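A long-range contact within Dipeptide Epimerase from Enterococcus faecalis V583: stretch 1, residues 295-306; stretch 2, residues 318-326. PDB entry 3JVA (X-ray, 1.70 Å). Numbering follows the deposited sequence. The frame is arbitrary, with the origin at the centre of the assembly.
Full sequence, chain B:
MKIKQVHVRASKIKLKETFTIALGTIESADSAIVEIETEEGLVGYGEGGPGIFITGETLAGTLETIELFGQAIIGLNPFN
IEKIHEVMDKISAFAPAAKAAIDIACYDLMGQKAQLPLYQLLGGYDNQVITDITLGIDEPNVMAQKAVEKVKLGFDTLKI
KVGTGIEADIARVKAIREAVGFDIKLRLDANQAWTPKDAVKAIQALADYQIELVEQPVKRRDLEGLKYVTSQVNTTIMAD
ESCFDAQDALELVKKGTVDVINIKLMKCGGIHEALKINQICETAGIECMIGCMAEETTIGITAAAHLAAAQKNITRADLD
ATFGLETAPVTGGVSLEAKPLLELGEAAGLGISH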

ATOM      1  N   GLU B 295       4.850  23.995 -35.095  1.00 22.60           N
ATOM      2  CA  GLU B 295       4.539  23.855 -36.509  1.00 24.74           C
ATOM      3  C   GLU B 295       3.075  23.691 -36.913  1.00 24.08           C
ATOM      4  O   GLU B 295       2.778  23.012 -37.897  1.00 27.30           O
ATOM      5  CB  GLU B 295       5.384  22.730 -37.122  1.00 25.52           C
ATOM      6  CG  GLU B 295       6.883  22.988 -36.981  1.00 31.60           C
ATOM      7  CD  GLU B 295       7.709  22.404 -38.113  1.00 36.57           C
ATOM      8  OE1 GLU B 295       7.580  22.892 -39.262  1.00 36.09           O
ATOM      9  OE2 GLU B 295       8.490  21.464 -37.852  1.00 35.67           O
ATOM     10  N   GLU B 296       2.153  24.278 -36.154  1.00 21.55           N
ATOM     11  CA  GLU B 296       0.759  24.221 -36.571  1.00 21.30           C
ATOM     12  C   GLU B 296       0.332  25.651 -36.871  1.00 20.17           C
ATOM     13  O   GLU B 296       1.037  26.606 -36.524  1.00 20.03           O
ATOM     14  CB  GLU B 296      -0.157  23.558 -35.534  1.00 22.62           C
ATOM     15  CG  GLU B 296      -0.293  24.216 -34.190  1.00 22.28           C
ATOM     16  CD  GLU B 296      -1.227  23.408 -33.304  1.00 24.57           C
ATOM     17  OE1 GLU B 296      -2.435  23.337 -33.623  1.00 23.80           O
ATOM     18  OE2 GLU B 296      -0.752  22.827 -32.309  1.00 24.53           O
ATOM     19  N   THR B 297      -0.815  25.806 -37.512  1.00 19.38           N
ATOM     20  CA  THR B 297      -1.246  27.130 -37.903  1.00 17.06           C
ATOM     21  C   THR B 297      -2.720  27.418 -37.648  1.00 19.19           C
ATOM     22  O   THR B 297      -3.301  26.928 -36.684  1.00 19.57           O
ATOM     23  CB  THR B 297      -0.899  27.355 -39.396  1.00 18.61           C
ATOM     24  OG1 THR B 297      -1.551  26.362 -40.202  1.00 21.37           O
ATOM     25  CG2 THR B 297       0.610  27.215 -39.606  1.00 18.40           C
ATOM     26  N   THR B 298      -3.316  28.217 -38.524  1.00 18.69           N
ATOM     27  CA  THR B 298      -4.704  28.629 -38.376  1.00 19.72           C
ATOM     28  C   THR B 298      -5.729  27.547 -38.044  1.00 21.08           C
ATOM     29  O   THR B 298      -6.509  27.697 -37.102  1.00 21.73           O
ATOM     30  CB  THR B 298      -5.169  29.383 -39.633  1.00 21.02           C
ATOM     31  OG1 THR B 298      -4.233  30.431 -39.921  1.00 21.35           O
ATOM     32  CG2 THR B 298      -6.547  29.981 -39.413  1.00 21.84           C
ATOM     33  N   ILE B 299      -5.741  26.462 -38.807  1.00 20.18           N
ATOM     34  CA  ILE B 299      -6.717  25.405 -38.552  1.00 20.39           C
ATOM     35  C   ILE B 299      -6.550  24.768 -37.168  1.00 19.38           C
ATOM     36  O   ILE B 299      -7.514  24.650 -36.408  1.00 17.84           O
ATOM     37  CB  ILE B 299      -6.633  24.318 -39.626  1.00 20.60           C
ATOM     38  CG1 ILE B 299      -6.935  24.931 -40.998  1.00 22.86           C
ATOM     39  CG2 ILE B 299      -7.625  23.201 -39.307  1.00 20.14           C
ATOM     40  CD1 ILE B 299      -6.651  24.007 -42.170  1.00 22.75           C
ATOM     41  N   GLY B 300      -5.331  24.359 -36.843  1.00 19.98           N
ATOM     42  CA  GLY B 300      -5.093  23.752 -35.546  1.00 20.70           C
ATOM     43  C   GLY B 300      -5.449  24.684 -34.400  1.00 20.26           C
ATOM     44  O   GLY B 300      -6.064  24.271 -33.412  1.00 18.56           O
ATOM     45  N   ILE B 301      -5.070  25.951 -34.530  1.00 20.47           N
ATOM     46  CA  ILE B 301      -5.349  26.925 -33.490  1.00 19.70           C
ATOM     47  C   ILE B 301      -6.843  27.155 -33.327  1.00 18.90           C
ATOM     48  O   ILE B 301      -7.349  27.235 -32.207  1.00 18.23           O
ATOM     49  CB  ILE B 301      -4.670  28.283 -33.796  1.00 19.59           C
ATOM     50  CG1 ILE B 301      -3.152  28.158 -33.621  1.00 19.45           C
ATOM     51  CG2 ILE B 301      -5.246  29.365 -32.898  1.00 20.83           C
ATOM     52  CD1 ILE B 301      -2.713  27.843 -32.183  1.00 21.39           C
ATOM     53  N   THR B 302      -7.551  27.260 -34.444  1.00 18.81           N
ATOM     54  CA  THR B 302      -8.985  27.505 -34.398  1.00 18.65           C
ATOM     55  C   THR B 302      -9.733  26.352 -33.741  1.00 19.34           C
ATOM     56  O   THR B 302     -10.618  26.570 -32.908  1.00 18.35           O
ATOM     57  CB  THR B 302      -9.524  27.774 -35.818  1.00 20.30           C
ATOM     58  OG1 THR B 302      -8.819  28.894 -36.371  1.00 19.46           O
ATOM     59  CG2 THR B 302     -11.017  28.100 -35.779  1.00 18.20           C
ATOM     60  N   ALA B 303      -9.364  25.125 -34.094  1.00 19.71           N
ATOM     61  CA  ALA B 303     -10.011  23.961 -33.508  1.00 20.56           C
ATOM     62  C   ALA B 303      -9.808  23.994 -31.993  1.00 19.62           C
ATOM     63  O   ALA B 303     -10.753  23.828 -31.224  1.00 19.57           O
ATOM     64  CB  ALA B 303      -9.422  22.676 -34.098  1.00 20.19           C
ATOM     65  N   ALA B 304      -8.571  24.228 -31.571  1.00 19.60           N
ATOM     66  CA  ALA B 304      -8.262  24.279 -30.145  1.00 19.30           C
ATOM     67  C   ALA B 304      -9.025  25.392 -29.427  1.00 19.55           C
ATOM     68  O   ALA B 304      -9.475  25.207 -28.297  1.00 19.90           O
ATOM     69  CB  ALA B 304      -6.754  24.448 -29.943  1.00 19.33           C
ATOM     70  N   ALA B 305      -9.177  26.542 -30.082  1.00 17.34           N
ATOM     71  CA  ALA B 305      -9.878  27.673 -29.485  1.00 19.50           C
ATOM     72  C   ALA B 305     -11.361  27.367 -29.270  1.00 18.58           C
ATOM     73  O   ALA B 305     -11.928  27.723 -28.238  1.00 19.46           O
ATOM     74  CB  ALA B 305      -9.708  28.919 -30.360  1.00 19.17           C
ATOM     75  N   HIS B 306     -11.991  26.706 -30.238  1.00 19.38           N
ATOM     76  CA  HIS B 306     -13.400  26.343 -30.096  1.00 19.06           C
ATOM     77  C   HIS B 306     -13.558  25.385 -28.919  1.00 18.47           C
ATOM     78  O   HIS B 306     -14.488  25.507 -28.128  1.00 20.32           O
ATOM     79  CB  HIS B 306     -13.917  25.693 -31.386  1.00 18.61           C
ATOM     80  CG  HIS B 306     -14.321  26.684 -32.435  1.00 19.77           C
ATOM     81  ND1 HIS B 306     -15.621  27.112 -32.591  1.00 18.54           N
ATOM     82  CD2 HIS B 306     -13.586  27.374 -33.340  1.00 20.40           C
ATOM     83  CE1 HIS B 306     -15.671  28.023 -33.546  1.00 20.74           C
ATOM     84  NE2 HIS B 306     -14.449  28.202 -34.017  1.00 21.76           N
TER
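Stretch 2 (318-326) DLDATFGLE

Stretch 2 runs along the stretch 1 helix from its start as an irregular segment, and it is held there by packing alone: no hydrogen bond joins the two. After Glu-295, the loop of stretch 1 is extended at Glu-296 and Thr-297 and becomes helical from Thr-298 onward. Stretch 2 enters as loop, with Leu-319 at phi/psi -119/73, tightens into a 3-10 turn over Ala-321 to Phe-323, and leaves with Leu-325 extended at -93/138. The two run in opposite senses. The CA of Leu-319 lies 6.1 Å from the CA of Ile-301, while further along the CA of Thr-322 lies 5.8 Å from the CA of Thr-297, so the chain of stretch 2 advances toward the N-terminal end of the helix.

Backbone hydrogen bonds form within each stretch. The helix begins with Ile-301 N to Thr-297 O at 3.0 Å and continues through Ala-305 N to Ile-301 O at 2.9 Å. In stretch 2 the tight turn is marked by Phe-323 N to Asp-320 O at 3.1 Å and Gly-324 N to Ala-321 O at 3.2 Å, followed by a weak bond from Leu-325 N to Thr-322 O at 3.4 Å. Thr-297 stands at the N-cap position, but its side chain makes no capping bond; its OG1 is hydrogen-bonded elsewhere in the structure.

Apolar side chains make the central contact. Ile-301 and Leu-319 both point toward the opposing stretch and bury the largest areas on their respective sides. Ile-301, with both chi angles in m, brings CD1 to 4.0 Å from CB of Leu-319 and to 3.7 Å from CB of Ala-321, so one methyl group meets two residues of the incoming chain. Leu-319, in the m, t rotamer, reaches further along the helix: its CD2 lies 3.6 Å from CB of Ala-304, and its CD1 lies 4.1 Å from CB of Ala-304 and equally 4.1 Å from CB of Ala-305. Against these alanines the leucine also approaches the backbone, with CD1 of Leu-319 3.7 Å from N of Ala-305.

Around the helix start, methyl groups pack against backbone and side-chain atoms. CG2 of Thr-322 sits 3.9 Å from CA of Thr-298 and 4.0 Å from CG1 of Ile-301, while its OG1 is hydrogen-bonded elsewhere. Leu-325, pointing toward stretch 1 in the m, t rotamer, places CD1 3.7 Å from CB of Thr-297. Ala-321 also meets the loop before the helix, its CB 3.6 Å from O of Glu-296.

The rule to read here is one of spacing. Thr-297, just before the helix, and Ile-301 and Ala-304 within it are spaced four and three residues apart, and the aliphatic groups of Leu-325, Ala-321 and Leu-319 meet them in reverse order. Between these positions, Ile-299 and Thr-302 point away, and OG1 of Thr-302 donates to O of Thr-298 at 2.7 Å, within its own helix.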

ATOM      1  N   ASP B 318      -2.838  28.628 -24.471  1.00 19.75           N
ATOM      2  CA  ASP B 318      -1.555  29.067 -25.003  1.00 22.48           C
ATOM      3  C   ASP B 318      -1.686  28.771 -26.493  1.00 20.73           C
ATOM      4  O   ASP B 318      -1.078  27.840 -27.010  1.00 19.96           O
ATOM      5  CB  ASP B 318      -0.418  28.253 -24.369  1.00 23.17           C
ATOM      6  CG  ASP B 318       0.944  28.596 -24.945  1.00 25.76           C
ATOM      7  OD1 ASP B 318       1.158  29.770 -25.309  1.00 25.01           O
ATOM      8  OD2 ASP B 318       1.804  27.691 -25.025  1.00 26.05           O
ATOM      9  N   LEU B 319      -2.508  29.574 -27.164  1.00 20.97           N
ATOM     10  CA  LEU B 319      -2.788  29.396 -28.592  1.00 21.14           C
ATOM     11  C   LEU B 319      -2.352  30.640 -29.351  1.00 21.09           C
ATOM     12  O   LEU B 319      -3.181  31.417 -29.817  1.00 21.59           O
ATOM     13  CB  LEU B 319      -4.289  29.160 -28.778  1.00 19.76           C
ATOM     14  CG  LEU B 319      -4.870  27.999 -27.963  1.00 20.03           C
ATOM     15  CD1 LEU B 319      -6.388  28.015 -28.058  1.00 20.44           C
ATOM     16  CD2 LEU B 319      -4.304  26.672 -28.472  1.00 21.15           C
ATOM     17  N   ASP B 320      -1.042  30.797 -29.491  1.00 21.30           N
ATOM     18  CA  ASP B 320      -0.456  31.969 -30.131  1.00 21.11           C
ATOM     19  C   ASP B 320       0.245  31.725 -31.464  1.00 22.66           C
ATOM     20  O   ASP B 320       0.890  32.627 -31.994  1.00 20.88           O
ATOM     21  CB  ASP B 320       0.546  32.595 -29.157  1.00 20.90           C
ATOM     22  CG  ASP B 320       1.682  31.647 -28.801  1.00 25.91           C
ATOM     23  OD1 ASP B 320       1.565  30.425 -29.064  1.00 24.33           O
ATOM     24  OD2 ASP B 320       2.694  32.118 -28.244  1.00 25.89           O
ATOM     25  N   ALA B 321       0.119  30.523 -32.017  1.00 21.51           N
ATOM     26  CA  ALA B 321       0.799  30.216 -33.272  1.00 22.30           C
ATOM     27  C   ALA B 321       0.493  31.159 -34.439  1.00 21.80           C
ATOM     28  O   ALA B 321       1.395  31.492 -35.209  1.00 21.62           O
ATOM     29  CB  ALA B 321       0.517  28.771 -33.681  1.00 20.24           C
ATOM     30  N   THR B 322      -0.754  31.601 -34.585  1.00 22.34           N
ATOM     31  CA  THR B 322      -1.067  32.479 -35.712  1.00 22.82           C
ATOM     32  C   THR B 322      -0.356  33.822 -35.636  1.00 24.62           C
ATOM     33  O   THR B 322      -0.117  34.457 -36.666  1.00 24.49           O
ATOM     34  CB  THR B 322      -2.589  32.745 -35.869  1.00 22.11           C
ATOM     35  OG1 THR B 322      -3.074  33.521 -34.766  1.00 22.09           O
ATOM     36  CG2 THR B 322      -3.358  31.428 -35.946  1.00 23.84           C
ATOM     37  N   PHE B 323      -0.002  34.245 -34.424  1.00 23.19           N
ATOM     38  CA  PHE B 323       0.672  35.529 -34.241  1.00 24.77           C
ATOM     39  C   PHE B 323       2.093  35.547 -34.790  1.00 24.97           C
ATOM     40  O   PHE B 323       2.656  36.618 -35.023  1.00 26.40           O
ATOM     41  CB  PHE B 323       0.721  35.913 -32.756  1.00 23.64           C
ATOM     42  CG  PHE B 323      -0.599  35.808 -32.048  1.00 23.60           C
ATOM     43  CD1 PHE B 323      -1.797  35.988 -32.729  1.00 24.54           C
ATOM     44  CD2 PHE B 323      -0.639  35.555 -30.681  1.00 25.48           C
ATOM     45  CE1 PHE B 323      -3.018  35.915 -32.059  1.00 26.90           C
ATOM     46  CE2 PHE B 323      -1.853  35.481 -30.000  1.00 25.81           C
ATOM     47  CZ  PHE B 323      -3.041  35.661 -30.688  1.00 26.80           C
ATOM     48  N   GLY B 324       2.677  34.368 -34.986  1.00 22.63           N
ATOM     49  CA  GLY B 324       4.034  34.300 -35.499  1.00 23.50           C
ATOM     50  C   GLY B 324       4.155  33.871 -36.950  1.00 22.01           C
ATOM     51  O   GLY B 324       5.255  33.560 -37.412  1.00 24.97           O
ATOM     52  N   LEU B 325       3.037  33.850 -37.669  1.00 21.32           N
ATOM     53  CA  LEU B 325       3.033  33.445 -39.076  1.00 22.13           C
ATOM     54  C   LEU B 325       3.185  34.651 -40.007  1.00 22.86           C
ATOM     55  O   LEU B 325       2.573  35.692 -39.779  1.00 24.04           O
ATOM     56  CB  LEU B 325       1.720  32.724 -39.405  1.00 21.40           C
ATOM     57  CG  LEU B 325       1.358  31.476 -38.591  1.00 21.23           C
ATOM     58  CD1 LEU B 325       0.033  30.919 -39.090  1.00 22.51           C
ATOM     59  CD2 LEU B 325       2.459  30.432 -38.717  1.00 21.06           C
ATOM     60  N   GLU B 326       3.990  34.508 -41.056  1.00 23.46           N
ATOM     61  CA  GLU B 326       4.185  35.603 -42.008  1.00 23.70           C
ATOM     62  C   GLU B 326       2.960  35.828 -42.878  1.00 24.94           C
ATOM     63  O   GLU B 326       2.730  36.934 -43.367  1.00 24.40           O
ATOM     64  CB  GLU B 326       5.405  35.337 -42.890  1.00 23.95           C
ATOM     65  CG  GLU B 326       6.725  35.641 -42.208  1.00 25.23           C
ATOM     66  CD  GLU B 326       6.930  37.125 -41.946  1.00 26.84           C
ATOM     67  OE1 GLU B 326       7.972  37.480 -41.357  1.00 26.03           O
ATOM     68  OE2 GLU B 326       6.058  37.937 -42.331  1.00 27.90           O
TER